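Local coordinates for protein transcriptional regulator fur family (Xanthomonas campestris pv. campestris, PDB 7DH8) that probably acts as a zinc-responsive repressor that binds DNA and regulates zinc-uptake genes, working as a dimer with bound zinc ions, at residues 117-122 with 154-159. Numbering follows the deposited sequence.
Sequences SVPFLI and AQTLEV
In Fur-family regulators a mixed alpha/beta dimerisation domain joins two subunits through a shared sheet, and this pair of parallel strands shows how a pairing can begin on bridging waters and pass into direct backbone bonds. Both segments are extended; the axes of strands 119-122 and 154-159 approach to 4.6 Å at 31°, with F120 beside E158 and L121 beside V159 (CA-CA 4.8 Å in each pair). Along 154-159, the CA of A154 lies 3.5 Å from S117 OG, which accepts a nearly linear hydrogen bond from Q155 N (2.9 Å). Here the backbones are still splayed, and water fills the gap: one water accepts from V118 N (3.0 Å) and bridges to Q155 O (2.7 Å). T156 turns away, its hydroxyl bonding to H160 of the second subunit, whose strand pairs antiparallel with 154-159 and carries the sheet across the interface. A second water accepts from L157 N (2.7 Å) and bridges to V118 O (2.8 Å). From L157 O onward the two backbones bond directly: it accepts a hydrogen bond from F120 N (3.0 Å) and a CA-H...O contact from P119 (CA to O 3.4 Å), while L157 CD1 packs against P119 CG (4.2 Å). E158 rises on the F120 face, OE1 bonding to S101 OG and OE2 to the backbone N of E100; there the F120 ring meets zinc ligand H97 edge-to-face, and V118 touches another, E131. V159 (t) shares the P119, L121 and L157 face, its CB 3.6 Å from L121 CD2; its N donates to F120 O (2.6 Å), and its O accepts from I122 N at 2.8 Å.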
loop_
_atom_site.group_PDB
_atom_site.type_symbol
_atom_site.label_atom_id
_atom_site.label_comp_id
_atom_site.label_asym_id
_atom_site.label_seq_id
_atom_site.Cartn_x
_atom_site.Cartn_y
_atom_site.Cartn_z
ATOM N N SER A 117 -3.807 -2.614 -12.577
ATOM C CA SER A 117 -2.964 -1.953 -11.600
ATOM C C SER A 117 -2.734 -0.535 -12.093
ATOM O O SER A 117 -2.434 -0.341 -13.287
ATOM C CB SER A 117 -1.650 -2.727 -11.447
ATOM O OG SER A 117 -2.003 -3.915 -10.747
ATOM N N VAL A 118 -2.949 0.445 -11.203
ATOM C CA VAL A 118 -2.835 1.863 -11.581
ATOM C C VAL A 118 -2.367 2.677 -10.384
ATOM O O VAL A 118 -2.698 2.348 -9.254
ATOM C CB VAL A 118 -4.159 2.459 -12.081
ATOM C CG1 VAL A 118 -4.550 1.895 -13.420
ATOM C CG2 VAL A 118 -5.265 2.327 -10.985
ATOM N N PRO A 119 -1.635 3.751 -10.607
ATOM C CA PRO A 119 -1.307 4.672 -9.518
ATOM C C PRO A 119 -2.528 5.452 -9.057
ATOM O O PRO A 119 -3.415 5.819 -9.842
ATOM C CB PRO A 119 -0.279 5.628 -10.161
ATOM C CG PRO A 119 0.196 4.879 -11.437
ATOM C CD PRO A 119 -1.021 4.149 -11.879
ATOM N N PHE A 120 -2.483 5.779 -7.792
ATOM C CA PHE A 120 -3.368 6.702 -7.106
ATOM C C PHE A 120 -2.549 7.793 -6.461
ATOM O O PHE A 120 -1.515 7.492 -5.847
ATOM C CB PHE A 120 -4.153 5.962 -5.987
ATOM C CG PHE A 120 -5.173 5.066 -6.525
ATOM C CD1 PHE A 120 -4.847 3.757 -6.831
ATOM C CD2 PHE A 120 -6.446 5.525 -6.782
ATOM C CE1 PHE A 120 -5.776 2.927 -7.395
ATOM C CE2 PHE A 120 -7.377 4.679 -7.353
ATOM C CZ PHE A 120 -7.046 3.400 -7.649
ATOM N N LEU A 121 -3.018 9.060 -6.593
ATOM C CA LEU A 121 -2.503 10.183 -5.826
ATOM C C LEU A 121 -3.430 10.361 -4.633
ATOM O O LEU A 121 -4.620 10.614 -4.814
ATOM C CB LEU A 121 -2.489 11.471 -6.658
ATOM C CG LEU A 121 -1.824 11.386 -8.050
ATOM C CD1 LEU A 121 -1.996 12.657 -8.816
ATOM C CD2 LEU A 121 -0.340 10.966 -7.881
ATOM N N ILE A 122 -2.910 10.228 -3.427
ATOM C CA ILE A 122 -3.747 10.276 -2.237
ATOM C C ILE A 122 -3.258 11.422 -1.383
ATOM O O ILE A 122 -2.107 11.440 -0.968
ATOM C CB ILE A 122 -3.728 8.940 -1.470
ATOM C CG1 ILE A 122 -4.194 7.812 -2.369
ATOM C CG2 ILE A 122 -4.700 8.985 -0.219
ATOM C CD1 ILE A 122 -3.931 6.376 -1.676
ATOM N N ALA A 154 -0.457 -8.062 -9.225
ATOM C CA ALA A 154 -1.337 -6.913 -9.011
ATOM C C ALA A 154 -0.269 -6.068 -8.307
ATOM O O ALA A 154 0.490 -6.545 -7.452
ATOM C CB ALA A 154 -2.470 -6.925 -7.972
ATOM N N GLN A 155 -0.235 -4.770 -8.653
ATOM C CA GLN A 155 0.613 -3.797 -7.980
ATOM C C GLN A 155 -0.145 -2.748 -7.188
ATOM O O GLN A 155 -1.129 -2.196 -7.685
ATOM C CB GLN A 155 1.444 -3.058 -9.072
ATOM C CG GLN A 155 2.236 -4.056 -9.966
ATOM C CD GLN A 155 3.072 -3.301 -11.006
ATOM O OE1 GLN A 155 3.268 -2.098 -10.881
ATOM N NE2 GLN A 155 3.551 -4.000 -12.026
ATOM N N THR A 156 0.391 -2.390 -6.009
ATOM C CA THR A 156 -0.145 -1.328 -5.177
ATOM C C THR A 156 0.753 -0.134 -5.390
ATOM O O THR A 156 1.939 -0.197 -5.045
ATOM C CB THR A 156 -0.119 -1.723 -3.691
ATOM O OG1 THR A 156 -0.988 -2.823 -3.492
ATOM C CG2 THR A 156 -0.614 -0.529 -2.833
ATOM N N LEU A 157 0.204 0.937 -5.983
ATOM C CA LEU A 157 0.960 2.119 -6.364
ATOM C C LEU A 157 0.177 3.300 -5.798
ATOM O O LEU A 157 -0.885 3.688 -6.296
ATOM C CB LEU A 157 1.153 2.242 -7.885
ATOM C CG LEU A 157 1.619 0.912 -8.548
ATOM C CD1 LEU A 157 1.299 1.025 -10.035
ATOM C CD2 LEU A 157 3.097 0.691 -8.274
ATOM N N GLU A 158 0.683 3.881 -4.733
ATOM C CA GLU A 158 -0.057 4.976 -4.108
ATOM C C GLU A 158 0.924 6.101 -3.827
ATOM O O GLU A 158 1.861 5.939 -3.051
ATOM C CB GLU A 158 -0.752 4.470 -2.858
ATOM C CG GLU A 158 -1.692 3.262 -3.180
ATOM C CD GLU A 158 -2.429 2.647 -1.960
ATOM O OE1 GLU A 158 -2.154 2.998 -0.811
ATOM O OE2 GLU A 158 -3.285 1.776 -2.191
ATOM N N VAL A 159 0.695 7.244 -4.418
ATOM C CA VAL A 159 1.600 8.372 -4.243
ATOM C C VAL A 159 1.022 9.257 -3.156
ATOM O O VAL A 159 -0.133 9.704 -3.271
ATOM C CB VAL A 159 1.789 9.119 -5.571
ATOM C CG1 VAL A 159 2.675 10.342 -5.373
ATOM C CG2 VAL A 159 2.404 8.157 -6.602
HETATM O O HOH W 1 -2.378 1.013 -6.864
HETATM O O HOH W 2 -3.380 -0.851 -8.504
#